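Local coordinates for protein UDP-N-acetylglucosamine 4,6-dehydratase (Vibrio fischeri, PDB 3PVZ) that binds NAD in a Rossmann-type domain and probably acts as a lyase that dehydrates UDP-N-acetylglucosamine, at residues F38-G43 against L117-L122; K62-D67 against Q92-D97; R126-P131 against W370-I375; A169-M174 against I381-F386. All blocks are in the same frame, centred on the assembly; numbering follows the deposited sequence.

Interaction 1. Residues F38-G43 against L117-L122. With NAD (nicotinamide-adenine-dinucleotide), chain E.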
# COMPACT_ATOMS: atom_id res chain seq x y z
N PHE A 38 3.95 11.70 19.68
CA PHE A 38 3.06 11.51 18.55
C PHE A 38 3.15 10.12 17.96
O PHE A 38 4.25 9.58 17.71
CB PHE A 38 3.32 12.51 17.40
CG PHE A 38 3.24 13.95 17.80
CD1 PHE A 38 2.13 14.70 17.48
CD2 PHE A 38 4.26 14.53 18.51
CE1 PHE A 38 2.05 16.02 17.83
CE2 PHE A 38 4.17 15.85 18.91
CZ PHE A 38 3.08 16.60 18.56
N LEU A 39 1.97 9.60 17.60
CA LEU A 39 1.82 8.39 16.84
C LEU A 39 1.09 8.75 15.52
O LEU A 39 0.03 9.29 15.58
CB LEU A 39 0.98 7.40 17.66
CG LEU A 39 0.60 6.08 16.97
CD1 LEU A 39 1.90 5.34 16.34
CD2 LEU A 39 -0.22 5.20 17.86
N VAL A 40 1.66 8.42 14.35
CA VAL A 40 1.01 8.67 13.08
C VAL A 40 0.79 7.36 12.40
O VAL A 40 1.74 6.69 11.94
CB VAL A 40 1.88 9.60 12.17
CG1 VAL A 40 1.13 9.96 10.88
CG2 VAL A 40 2.23 10.87 12.96
N LEU A 41 -0.48 7.02 12.26
CA LEU A 41 -0.91 5.85 11.57
C LEU A 41 -1.20 6.18 10.11
O LEU A 41 -1.78 7.16 9.78
CB LEU A 41 -2.20 5.35 12.23
CG LEU A 41 -2.02 5.15 13.73
CD1 LEU A 41 -3.28 4.53 14.30
CD2 LEU A 41 -0.78 4.29 14.02
N GLY A 42 -0.85 5.28 9.23
CA GLY A 42 -0.86 5.56 7.81
C GLY A 42 0.12 6.65 7.47
O GLY A 42 -0.06 7.42 6.49
N GLY A 43 1.18 6.70 8.25
CA GLY A 43 2.13 7.79 8.13
C GLY A 43 3.03 7.69 6.93
O GLY A 43 3.76 8.60 6.73
N LEU A 117 -2.60 10.33 15.39
CA LEU A 117 -3.11 10.81 14.11
C LEU A 117 -3.31 9.61 13.18
O LEU A 117 -2.40 8.79 13.02
CB LEU A 117 -2.13 11.81 13.47
CG LEU A 117 -1.90 13.15 14.18
CD1 LEU A 117 -0.87 12.98 15.32
CD2 LEU A 117 -1.44 14.25 13.22
N ASN A 118 -4.51 9.44 12.64
CA ASN A 118 -4.81 8.32 11.76
C ASN A 118 -5.10 8.81 10.36
O ASN A 118 -6.17 9.34 10.10
CB ASN A 118 -6.00 7.54 12.31
CG ASN A 118 -6.30 6.23 11.54
OD1 ASN A 118 -5.65 5.89 10.58
ND2 ASN A 118 -7.25 5.47 12.04
N LEU A 119 -4.12 8.64 9.48
CA LEU A 119 -4.25 8.98 8.09
C LEU A 119 -4.24 7.69 7.29
O LEU A 119 -3.92 7.70 6.12
CB LEU A 119 -3.08 9.88 7.61
CG LEU A 119 -3.12 11.35 8.07
CD1 LEU A 119 -4.47 12.00 7.75
CD2 LEU A 119 -2.75 11.46 9.56
N SER A 120 -4.64 6.57 7.91
CA SER A 120 -4.69 5.30 7.19
C SER A 120 -6.11 5.12 6.66
O SER A 120 -7.05 5.59 7.28
CB SER A 120 -4.27 4.16 8.10
OG SER A 120 -5.34 3.79 8.97
N ALA A 121 -6.24 4.43 5.55
CA ALA A 121 -7.54 4.21 4.85
C ALA A 121 -7.37 3.35 3.64
O ALA A 121 -6.26 3.20 3.13
CB ALA A 121 -8.17 5.52 4.37
N LEU A 122 -8.51 2.81 3.20
CA LEU A 122 -8.73 2.46 1.81
C LEU A 122 -9.61 3.55 1.26
O LEU A 122 -10.65 3.84 1.86
CB LEU A 122 -9.45 1.11 1.65
CG LEU A 122 -8.52 -0.04 1.31
CD1 LEU A 122 -7.78 -0.45 2.61
CD2 LEU A 122 -9.30 -1.19 0.72
PA NAD E . -2.96 7.15 0.86
O1A NAD E . -3.40 5.98 0.05
O2A NAD E . -1.77 7.80 0.23
O5B NAD E . -2.31 6.70 2.24
C5B NAD E . -3.12 5.84 3.06
C4B NAD E . -2.08 5.12 3.93
O4B NAD E . -2.66 4.23 4.85
C3B NAD E . -1.11 4.29 3.03
O3B NAD E . 0.24 4.62 3.29
C2B NAD E . -1.45 2.84 3.42
O2B NAD E . -0.40 1.91 3.21
C1B NAD E . -1.84 3.09 4.89
N9A NAD E . -2.64 1.99 5.41
C8A NAD E . -3.77 1.49 4.89
N7A NAD E . -4.19 0.47 5.57
C5A NAD E . -3.35 0.34 6.64
C6A NAD E . -3.26 -0.55 7.71
N6A NAD E . -4.26 -1.48 7.83
N1A NAD E . -2.27 -0.44 8.59
C2A NAD E . -1.34 0.49 8.45
N3A NAD E . -1.37 1.33 7.44
C4A NAD E . -2.34 1.29 6.54
O3 NAD E . -4.22 8.14 1.07
PN NAD E . -3.95 9.72 1.35
O1N NAD E . -4.05 10.50 0.05
O2N NAD E . -2.78 10.12 2.15
O5D NAD E . -5.40 10.09 2.06
C5D NAD E . -5.42 9.71 3.43
C4D NAD E . -6.80 10.03 4.02
O4D NAD E . -7.24 11.35 3.57
C3D NAD E . -7.85 9.04 3.48
O3D NAD E . -8.95 8.83 4.39
C2D NAD E . -8.44 9.79 2.26
O2D NAD E . -9.76 9.35 1.93
C1D NAD E . -8.46 11.23 2.79
N1N NAD E . -8.53 12.22 1.70
C2N NAD E . -7.54 12.26 0.81
C3N NAD E . -7.55 13.18 -0.22
C7N NAD E . -6.48 13.23 -1.23
O7N NAD E . -6.63 14.03 -2.15
N7N NAD E . -5.41 12.42 -1.20
C4N NAD E . -8.63 14.10 -0.32
C5N NAD E . -9.63 14.03 0.64
C6N NAD E . -9.57 13.07 1.65
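L39 and L41 are joined to L117 and L119 by three backbone hydrogen bonds between strands that run the same way. L117 N donates to L39 O at 2.8 Å. L41 N answers with a bond to L117 O at 2.7 Å, and L119 N then reaches L41 O at 2.8 Å. L117 O also receives a CA-H...O contact from V40.

The apolar contacts gather on the face that carries V40 and L117. The CD1 methyl of L117 comes to the edge of the F38 ring, 4.1 Å from F38 CD1, and also borders V40 CG2. Further along, V40 CG1 meets L119 CD2. Helix 46-56 covers this face, with V51 against L117 and T52 against V40.

Strands 37-41 and 115-118 are neighbours at the middle of the Rossmann sheet although they are distant in sequence. NAD lies at the C-terminal ends of these strands, where G42 and S120 are still in contact, as is usual for a Rossmann fold, and G43 opens a GxGxxG pattern consistent with that role.

The polar contacts fix the second loop. N118 has CG anti to its backbone N (chi1 -173°), and its OD1 takes two bonds: S120 N at 2.9 Å, closing an Asx turn, and S120 OG at 2.7 Å, in the carbonyl plane on a lone pair. N118 ND2 is held by Y160 OH.

Both riboses of NAD run past this loop. S120 CA lies 3.3 Å from NAD O4B on the adenosine side, where G42 CA also approaches, while A121 CB sits 3.4 Å from NAD O3D of the nicotinamide ribose.

Interaction 2. Residues K62-D67 against Q92-D97. With NAD (nicotinamide-adenine-dinucleotide), chain E.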
# COMPACT_ATOMS: atom_id res chain seq x y z
N LYS A 62 8.76 12.63 20.81
CA LYS A 62 8.48 11.25 20.41
C LYS A 62 7.60 11.32 19.16
O LYS A 62 6.61 12.06 19.14
CB LYS A 62 7.77 10.48 21.54
CG LYS A 62 7.63 8.99 21.23
CD LYS A 62 6.98 8.25 22.34
CE LYS A 62 6.91 6.73 22.06
NZ LYS A 62 6.05 6.10 23.12
N LEU A 63 8.03 10.59 18.12
CA LEU A 63 7.31 10.43 16.91
C LEU A 63 7.46 9.04 16.31
O LEU A 63 8.53 8.65 15.83
CB LEU A 63 7.69 11.55 15.94
CG LEU A 63 7.23 11.41 14.47
CD1 LEU A 63 5.72 11.40 14.49
CD2 LEU A 63 7.79 12.49 13.51
N HIS A 64 6.37 8.30 16.36
CA HIS A 64 6.33 6.94 15.86
C HIS A 64 5.40 6.88 14.67
O HIS A 64 4.29 7.38 14.74
CB HIS A 64 5.84 5.97 16.91
CG HIS A 64 6.86 5.65 17.96
ND1 HIS A 64 6.66 4.66 18.90
CD2 HIS A 64 8.08 6.17 18.22
CE1 HIS A 64 7.72 4.58 19.69
NE2 HIS A 64 8.59 5.51 19.30
N VAL A 65 5.92 6.34 13.55
CA VAL A 65 5.18 6.23 12.30
C VAL A 65 4.84 4.77 12.01
O VAL A 65 5.70 3.91 12.08
CB VAL A 65 6.02 6.81 11.12
CG1 VAL A 65 5.17 6.99 9.90
CG2 VAL A 65 6.69 8.15 11.55
N VAL A 66 3.61 4.47 11.67
CA VAL A 66 3.17 3.09 11.38
C VAL A 66 2.42 2.98 10.06
O VAL A 66 1.50 3.71 9.81
CB VAL A 66 2.26 2.62 12.48
CG1 VAL A 66 1.74 1.13 12.22
CG2 VAL A 66 3.00 2.68 13.83
N ASP A 67 2.80 2.04 9.19
CA ASP A 67 2.15 1.91 7.89
C ASP A 67 2.52 0.57 7.33
O ASP A 67 3.59 0.05 7.61
CB ASP A 67 2.65 3.01 6.94
CG ASP A 67 1.76 3.20 5.75
OD1 ASP A 67 1.72 2.32 4.84
OD2 ASP A 67 1.16 4.30 5.70
N GLN A 92 10.88 6.72 15.35
CA GLN A 92 10.92 5.33 14.87
C GLN A 92 9.75 5.03 13.95
O GLN A 92 8.64 5.53 14.13
CB GLN A 92 10.91 4.34 16.02
CG GLN A 92 12.02 4.47 17.07
CD GLN A 92 11.98 3.30 18.06
OE1 GLN A 92 12.24 2.16 17.66
NE2 GLN A 92 11.54 3.57 19.35
N THR A 93 10.00 4.11 13.02
CA THR A 93 9.03 3.70 12.06
C THR A 93 8.82 2.18 12.18
O THR A 93 9.71 1.44 12.50
CB THR A 93 9.52 4.07 10.64
OG1 THR A 93 10.65 3.26 10.34
CG2 THR A 93 9.93 5.55 10.60
N PHE A 94 7.61 1.72 11.87
CA PHE A 94 7.17 0.36 12.10
C PHE A 94 6.24 0.02 10.96
O PHE A 94 5.17 0.63 10.82
CB PHE A 94 6.32 0.27 13.45
CG PHE A 94 7.10 0.65 14.70
CD1 PHE A 94 7.86 -0.28 15.37
CD2 PHE A 94 7.12 1.97 15.15
CE1 PHE A 94 8.62 0.07 16.47
CE2 PHE A 94 7.83 2.34 16.26
CZ PHE A 94 8.60 1.39 16.94
N ALA A 95 6.60 -0.98 10.17
CA ALA A 95 5.82 -1.35 8.99
C ALA A 95 4.76 -2.36 9.39
O ALA A 95 4.83 -3.53 9.02
CB ALA A 95 6.75 -1.95 7.89
N LEU A 96 3.77 -1.90 10.14
CA LEU A 96 2.77 -2.77 10.73
C LEU A 96 1.38 -2.44 10.14
O LEU A 96 1.11 -1.31 9.69
CB LEU A 96 2.75 -2.55 12.23
CG LEU A 96 3.97 -2.84 13.11
CD1 LEU A 96 3.66 -2.47 14.62
CD2 LEU A 96 4.35 -4.26 12.95
N ASP A 97 0.55 -3.46 10.05
CA ASP A 97 -0.82 -3.35 9.72
C ASP A 97 -1.58 -3.14 11.04
O ASP A 97 -1.47 -3.95 11.97
CB ASP A 97 -1.25 -4.66 9.10
CG ASP A 97 -2.70 -4.63 8.61
OD1 ASP A 97 -3.61 -4.14 9.34
OD2 ASP A 97 -2.93 -5.13 7.47
PA NAD E . -2.96 7.15 0.86
O1A NAD E . -3.40 5.98 0.05
O2A NAD E . -1.77 7.80 0.23
O5B NAD E . -2.31 6.70 2.24
C5B NAD E . -3.12 5.84 3.06
C4B NAD E . -2.08 5.12 3.93
O4B NAD E . -2.66 4.23 4.85
C3B NAD E . -1.11 4.29 3.03
O3B NAD E . 0.24 4.62 3.29
C2B NAD E . -1.45 2.84 3.42
O2B NAD E . -0.40 1.91 3.21
C1B NAD E . -1.84 3.09 4.89
N9A NAD E . -2.64 1.99 5.41
C8A NAD E . -3.77 1.49 4.89
N7A NAD E . -4.19 0.47 5.57
C5A NAD E . -3.35 0.34 6.64
C6A NAD E . -3.26 -0.55 7.71
N6A NAD E . -4.26 -1.48 7.83
N1A NAD E . -2.27 -0.44 8.59
C2A NAD E . -1.34 0.49 8.45
N3A NAD E . -1.37 1.33 7.44
C4A NAD E . -2.34 1.29 6.54
O3 NAD E . -4.22 8.14 1.07
PN NAD E . -3.95 9.72 1.35
O1N NAD E . -4.05 10.50 0.05
O2N NAD E . -2.78 10.12 2.15
O5D NAD E . -5.40 10.09 2.06
C5D NAD E . -5.42 9.71 3.43
C4D NAD E . -6.80 10.03 4.02
O4D NAD E . -7.24 11.35 3.57
C3D NAD E . -7.85 9.04 3.48
O3D NAD E . -8.95 8.83 4.39
C2D NAD E . -8.44 9.79 2.26
O2D NAD E . -9.76 9.35 1.93
C1D NAD E . -8.46 11.23 2.79
N1N NAD E . -8.53 12.22 1.70
C2N NAD E . -7.54 12.26 0.81
C3N NAD E . -7.55 13.18 -0.22
C7N NAD E . -6.48 13.23 -1.23
O7N NAD E . -6.63 14.03 -2.15
N7N NAD E . -5.41 12.42 -1.20
C4N NAD E . -8.63 14.10 -0.32
C5N NAD E . -9.63 14.03 0.64
C6N NAD E . -9.57 13.07 1.65
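H64 to V66 pair in parallel with Q92 to F94, the strand axes 4.7 Å apart and 20° from parallel, and hydrogen bonds run from Q92 N to L63 O, V65 N to Q92 O, F94 N to V65 O and D67 N to F94 O. On the face bearing H64, the imidazole is sandwiched: F94 CE2 lies over one side towards the rim, 3.7 Å from H64 ND1, and the CE methylene of K62 covers the other. The H64 and F94 planes are inclined at 56°. Q92 lies beside H64 and points the same way with its amide nearly upright to the ring; their polar ends go to other partners, H64 ND1 to Y113 OH and Q92 NE2 to D90 OD1. Next along, V66 CG1 packs 3.8 Å from L96 CB, and V66 CG2 meets F94 CB.

The two strands and helix 70-83 form a beta-alpha-beta unit of the Rossmann fold. M73 of that helix covers V65 and T93 on the opposite face.

Past the strand, D67 has CG anti to the backbone N (chi1 -163°), its carboxylate gripping the adenosine ribose: NAD O2B donates to D67 OD1 at 2.7 Å and NAD O3B to D67 OD2 at 2.6 Å. S69 N and A44 N bind the same two oxygens. D97 OD1 takes a weak bond from NAD N6A at 3.1 Å and is itself anchored by G99 N.

Interaction 3. Residues R126-P131 against W370-I375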
# COMPACT_ATOMS: atom_id res chain seq x y z
N ARG A 126 -13.44 2.41 -6.39
CA ARG A 126 -13.48 1.10 -7.01
C ARG A 126 -13.23 -0.04 -6.03
O ARG A 126 -13.46 -1.19 -6.35
CB ARG A 126 -12.44 1.05 -8.13
CG ARG A 126 -10.99 1.32 -7.66
CD ARG A 126 -10.31 2.44 -8.48
NE ARG A 126 -10.23 3.71 -7.76
CZ ARG A 126 -11.19 4.63 -7.74
NH1 ARG A 126 -12.30 4.44 -8.43
NH2 ARG A 126 -11.04 5.75 -7.05
N SER A 127 -12.75 0.28 -4.83
CA SER A 127 -12.56 -0.75 -3.82
C SER A 127 -13.91 -1.33 -3.40
O SER A 127 -13.97 -2.26 -2.60
CB SER A 127 -11.74 -0.22 -2.63
OG SER A 127 -10.37 -0.06 -3.00
N GLU A 128 -14.97 -0.79 -3.97
CA GLU A 128 -16.31 -1.36 -3.89
C GLU A 128 -16.61 -2.56 -4.76
O GLU A 128 -17.67 -3.16 -4.58
CB GLU A 128 -17.30 -0.32 -4.41
CG GLU A 128 -18.00 0.40 -3.38
CD GLU A 128 -18.99 1.35 -4.00
OE1 GLU A 128 -19.89 0.86 -4.73
OE2 GLU A 128 -18.86 2.56 -3.74
N LYS A 129 -15.77 -2.83 -5.75
CA LYS A 129 -16.05 -3.85 -6.79
C LYS A 129 -16.67 -5.09 -6.23
O LYS A 129 -17.67 -5.57 -6.71
CB LYS A 129 -14.73 -4.35 -7.42
CG LYS A 129 -14.20 -3.52 -8.59
CD LYS A 129 -12.79 -4.00 -9.07
CE LYS A 129 -11.86 -4.54 -8.00
NZ LYS A 129 -12.04 -6.05 -7.67
N ASP A 130 -15.99 -5.63 -5.23
CA ASP A 130 -16.19 -6.99 -4.81
C ASP A 130 -16.41 -7.02 -3.32
O ASP A 130 -16.10 -6.09 -2.65
CB ASP A 130 -14.97 -7.84 -5.21
CG ASP A 130 -13.72 -7.47 -4.42
OD1 ASP A 130 -12.98 -6.56 -4.84
OD2 ASP A 130 -13.47 -8.12 -3.39
N PRO A 131 -17.00 -8.09 -2.82
CA PRO A 131 -17.33 -8.03 -1.41
C PRO A 131 -16.10 -8.16 -0.49
O PRO A 131 -16.19 -7.85 0.69
CB PRO A 131 -18.33 -9.18 -1.23
CG PRO A 131 -18.16 -10.09 -2.40
CD PRO A 131 -17.41 -9.36 -3.46
N TRP A 370 -20.07 -13.89 2.50
CA TRP A 370 -20.98 -12.79 2.47
C TRP A 370 -21.03 -12.24 1.04
O TRP A 370 -20.12 -12.48 0.23
CB TRP A 370 -20.54 -11.71 3.47
CG TRP A 370 -19.22 -11.10 3.20
CD1 TRP A 370 -18.98 -10.04 2.42
CD2 TRP A 370 -17.95 -11.48 3.75
NE1 TRP A 370 -17.65 -9.73 2.42
CE2 TRP A 370 -16.99 -10.61 3.24
CE3 TRP A 370 -17.54 -12.47 4.65
CZ2 TRP A 370 -15.64 -10.70 3.55
CZ3 TRP A 370 -16.21 -12.57 4.96
CH2 TRP A 370 -15.26 -11.68 4.42
N THR A 371 -22.09 -11.49 0.75
CA THR A 371 -22.31 -10.94 -0.58
C THR A 371 -22.15 -9.44 -0.48
O THR A 371 -22.33 -8.87 0.60
CB THR A 371 -23.74 -11.21 -1.03
OG1 THR A 371 -24.63 -10.65 -0.06
CG2 THR A 371 -24.02 -12.74 -1.17
N LYS A 372 -21.82 -8.80 -1.60
CA LYS A 372 -21.82 -7.35 -1.65
C LYS A 372 -23.16 -6.80 -1.17
O LYS A 372 -23.22 -5.89 -0.35
CB LYS A 372 -21.55 -6.85 -3.07
CG LYS A 372 -21.75 -5.32 -3.17
CD LYS A 372 -21.02 -4.65 -4.31
CE LYS A 372 -20.89 -3.15 -4.02
NZ LYS A 372 -20.46 -2.35 -5.19
N GLU A 373 -24.24 -7.37 -1.69
CA GLU A 373 -25.56 -6.82 -1.47
C GLU A 373 -26.01 -6.95 -0.02
O GLU A 373 -26.82 -6.17 0.45
CB GLU A 373 -26.56 -7.46 -2.44
CG GLU A 373 -26.41 -6.91 -3.88
CD GLU A 373 -26.88 -5.45 -4.01
OE1 GLU A 373 -28.09 -5.20 -3.73
OE2 GLU A 373 -26.06 -4.56 -4.38
N GLU A 374 -25.49 -7.93 0.70
CA GLU A 374 -25.70 -8.02 2.14
C GLU A 374 -25.10 -6.80 2.87
O GLU A 374 -25.71 -6.27 3.80
CB GLU A 374 -25.01 -9.28 2.64
CG GLU A 374 -25.63 -9.92 3.85
CD GLU A 374 -24.84 -11.12 4.30
OE1 GLU A 374 -24.00 -11.62 3.51
OE2 GLU A 374 -25.05 -11.55 5.46
N ILE A 375 -23.92 -6.37 2.44
CA ILE A 375 -23.26 -5.21 3.06
C ILE A 375 -24.04 -3.94 2.72
O ILE A 375 -24.36 -3.14 3.62
CB ILE A 375 -21.78 -5.05 2.63
CG1 ILE A 375 -20.99 -6.35 2.84
CG2 ILE A 375 -21.11 -3.91 3.42
CD1 ILE A 375 -19.49 -6.20 2.69
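P131 and W370 meet through the indole N-H, with W370 NE1 donating to P131 O at 2.9 Å in a nearly straight bond (167°). The oxygen sits at the indole edge, in the ring plane, but the donor stands well above the plane of the proline carbonyl, 60° out of it. Beside this bond P131 CB lies 3.8 Å from W370 CD1 and 3.5 Å from K372 N. I375 CD1 of helix 372-382 is 4.2 Å from P131 O.

The second grip is the lysine ammonium, held mainly by a backbone carbonyl. K372 has CG anti to its backbone N (chi1 172°) and an extended chain beyond, and its ammonium ends between two oxygens of one residue. K372 NZ bonds to E128 O at 3.0 Å, arriving well out of that carbonyl plane, and makes a weak salt bridge with E128 OE1 at 3.3 Å. The other carboxylate oxygen, E128 OE2, takes M174 N, so the lysine is not its strongest partner.

What meets here is the N-terminal ends of two helices, 131-154 and 372-382. D130 caps the first, its OD2 accepting from F132 N. T371 and E374 form a capping box on the second: E374 N donates to T371 OG1 at 3.0 Å, and T371 N makes a weak bond to E374 OE1 at 3.4 Å.

Farther out, W370 is backed by M364 of helix 351-367 and by M135. K129 bridges to D130 OD1, its NZ also bonds to T93 O of the second subunit, and K129 makes a cation-pi contact with F94 of the second subunit.

Interaction 4. Residues A169-M174 against I381-F386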
# COMPACT_ATOMS: atom_id res chain seq x y z
N ALA A 169 -22.33 16.65 2.15
CA ALA A 169 -23.52 16.04 1.52
C ALA A 169 -23.55 14.56 1.75
O ALA A 169 -22.52 13.96 1.99
CB ALA A 169 -23.52 16.30 0.02
N ASN A 170 -24.73 13.97 1.67
CA ASN A 170 -24.89 12.53 1.71
C ASN A 170 -23.92 11.78 0.81
O ASN A 170 -23.56 12.25 -0.26
CB ASN A 170 -26.31 12.12 1.33
CG ASN A 170 -27.20 11.99 2.54
OD1 ASN A 170 -27.21 12.89 3.40
ND2 ASN A 170 -27.92 10.85 2.65
N PRO A 171 -23.48 10.60 1.27
CA PRO A 171 -22.58 9.82 0.44
C PRO A 171 -23.34 9.24 -0.71
O PRO A 171 -24.55 9.03 -0.62
CB PRO A 171 -22.08 8.72 1.38
CG PRO A 171 -23.19 8.53 2.35
CD PRO A 171 -23.76 9.93 2.56
N VAL A 172 -22.62 8.99 -1.80
CA VAL A 172 -23.20 8.47 -3.02
C VAL A 172 -22.59 7.10 -3.39
O VAL A 172 -23.16 6.37 -4.20
CB VAL A 172 -23.04 9.52 -4.18
CG1 VAL A 172 -23.96 10.73 -3.94
CG2 VAL A 172 -21.57 9.99 -4.34
N ASN A 173 -21.48 6.74 -2.76
CA ASN A 173 -20.81 5.45 -2.98
C ASN A 173 -20.45 4.79 -1.62
O ASN A 173 -20.65 5.41 -0.59
CB ASN A 173 -19.60 5.66 -3.87
CG ASN A 173 -18.66 6.72 -3.34
OD1 ASN A 173 -18.45 6.82 -2.13
ND2 ASN A 173 -18.07 7.49 -4.23
N MSE A 174 -19.96 3.55 -1.61
CA MSE A 174 -19.72 2.80 -0.36
C MSE A 174 -18.53 3.35 0.44
O MSE A 174 -18.47 3.20 1.66
CB MSE A 174 -19.50 1.30 -0.63
CG MSE A 174 -20.65 0.59 -1.37
SE MSE A 174 -22.21 0.60 -0.29
CE MSE A 174 -21.73 -0.87 0.93
N ILE A 381 -29.57 0.36 6.32
CA ILE A 381 -30.10 0.48 7.69
C ILE A 381 -29.29 1.50 8.47
O ILE A 381 -29.84 2.34 9.16
CB ILE A 381 -30.18 -0.90 8.41
CG1 ILE A 381 -31.37 -1.70 7.83
CG2 ILE A 381 -30.31 -0.70 9.90
CD1 ILE A 381 -31.41 -3.20 8.18
N MSE A 382 -27.97 1.47 8.30
CA MSE A 382 -27.11 2.42 8.99
C MSE A 382 -27.39 3.88 8.55
O MSE A 382 -27.40 4.77 9.39
CB MSE A 382 -25.64 2.06 8.76
CG MSE A 382 -25.22 0.68 9.26
SE MSE A 382 -25.59 0.44 11.12
CE MSE A 382 -24.16 1.56 11.78
N ILE A 383 -27.59 4.10 7.25
CA ILE A 383 -27.76 5.44 6.67
C ILE A 383 -28.99 5.47 5.75
O ILE A 383 -28.85 5.36 4.54
CB ILE A 383 -26.55 5.83 5.79
CG1 ILE A 383 -25.22 5.55 6.48
CG2 ILE A 383 -26.61 7.31 5.40
CD1 ILE A 383 -24.08 5.71 5.53
N PRO A 384 -30.20 5.63 6.31
CA PRO A 384 -31.44 5.50 5.51
C PRO A 384 -31.53 6.32 4.21
O PRO A 384 -32.05 5.82 3.20
CB PRO A 384 -32.54 5.92 6.49
CG PRO A 384 -31.96 5.53 7.85
CD PRO A 384 -30.49 5.85 7.74
N ASP A 385 -31.02 7.54 4.21
CA ASP A 385 -31.07 8.38 3.01
C ASP A 385 -29.98 8.05 1.96
O ASP A 385 -29.83 8.77 0.97
CB ASP A 385 -31.06 9.88 3.39
CG ASP A 385 -32.38 10.31 4.08
OD1 ASP A 385 -33.39 10.54 3.37
OD2 ASP A 385 -32.40 10.40 5.32
N PHE A 386 -29.24 6.97 2.18
CA PHE A 386 -28.23 6.48 1.23
C PHE A 386 -28.85 5.42 0.29
O PHE A 386 -29.69 4.60 0.70
CB PHE A 386 -27.06 5.89 2.00
CG PHE A 386 -26.03 5.22 1.15
CD1 PHE A 386 -25.89 3.85 1.15
CD2 PHE A 386 -25.18 5.98 0.37
CE1 PHE A 386 -24.93 3.24 0.37
CE2 PHE A 386 -24.22 5.37 -0.41
CZ PHE A 386 -24.10 4.00 -0.42
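F386 presents the edge of its ring to P171, V172 and M174. F386 CD2 comes 3.3 Å from P171 O, which lies near the ring plane, and the carbonyl carbon of V172 follows along the same rim. N173 O approaches more obliquely, 3.6 Å from F386 CE2. At the neighbouring rim carbons sits the selenium of M174, a selenomethionine whose chain bends at chi2 and chi3: M174 SE is 3.8 Å from F386 CE1 and 77° off the ring normal, a Met-aromatic contact made at the edge. F386 CG is anti to the backbone N (chi1 174°), which starts the side chain towards the loop.

The other flat group is the N170 amide. It crosses D385 obliquely, and N170 ND2 gives D385 O a weak, bent bond of 3.3 Å (127° at the hydrogen).

P171 supplies the apolar part. Its CG packs 3.8 Å from F386 CD2 and, more loosely, 4.3 Å from I383 CD1. The second segment holds its shape through a type I turn from I383 to F386, closed by F386 N bonding to I383 O at 2.9 Å, just after helix 372-382 ends.

M174 also touches I375, V376 and F379 of helix 372-382, and I383 reaches A177, R180 and M184. N173 is the N-cap of helix 174-189, its OD1 accepting from G176 N. The last modelled turn of the chain is thus laid against the loop before helix 174-189 and the first half or so of that helix, part of the Rossmann domain, whose K179 binds NAD.

In the fold
Interactions 1 and 2 belong to one sheet: strands 90-94, 62-66, 37-41 and 115-118 lie next to each other in that order, and backbone bonds between F38 and both K62 and H64 join the two contacts, whose centres are about 9 Å apart. Interaction 2 is nested in the loop that interaction 1 closes, and both border NAD. Interactions 3 and 4, with centres about 15 Å apart, lie later in the chain, cross one another and share helix 372-382; E128 OE2 bonded to M174 N connects them. Interactions 2 and 4 stand on opposite sides of the chain's centre, about 33 Å apart between centres. The C-terminal helix is thereby fastened to two loops following strands of the cofactor-binding sheet.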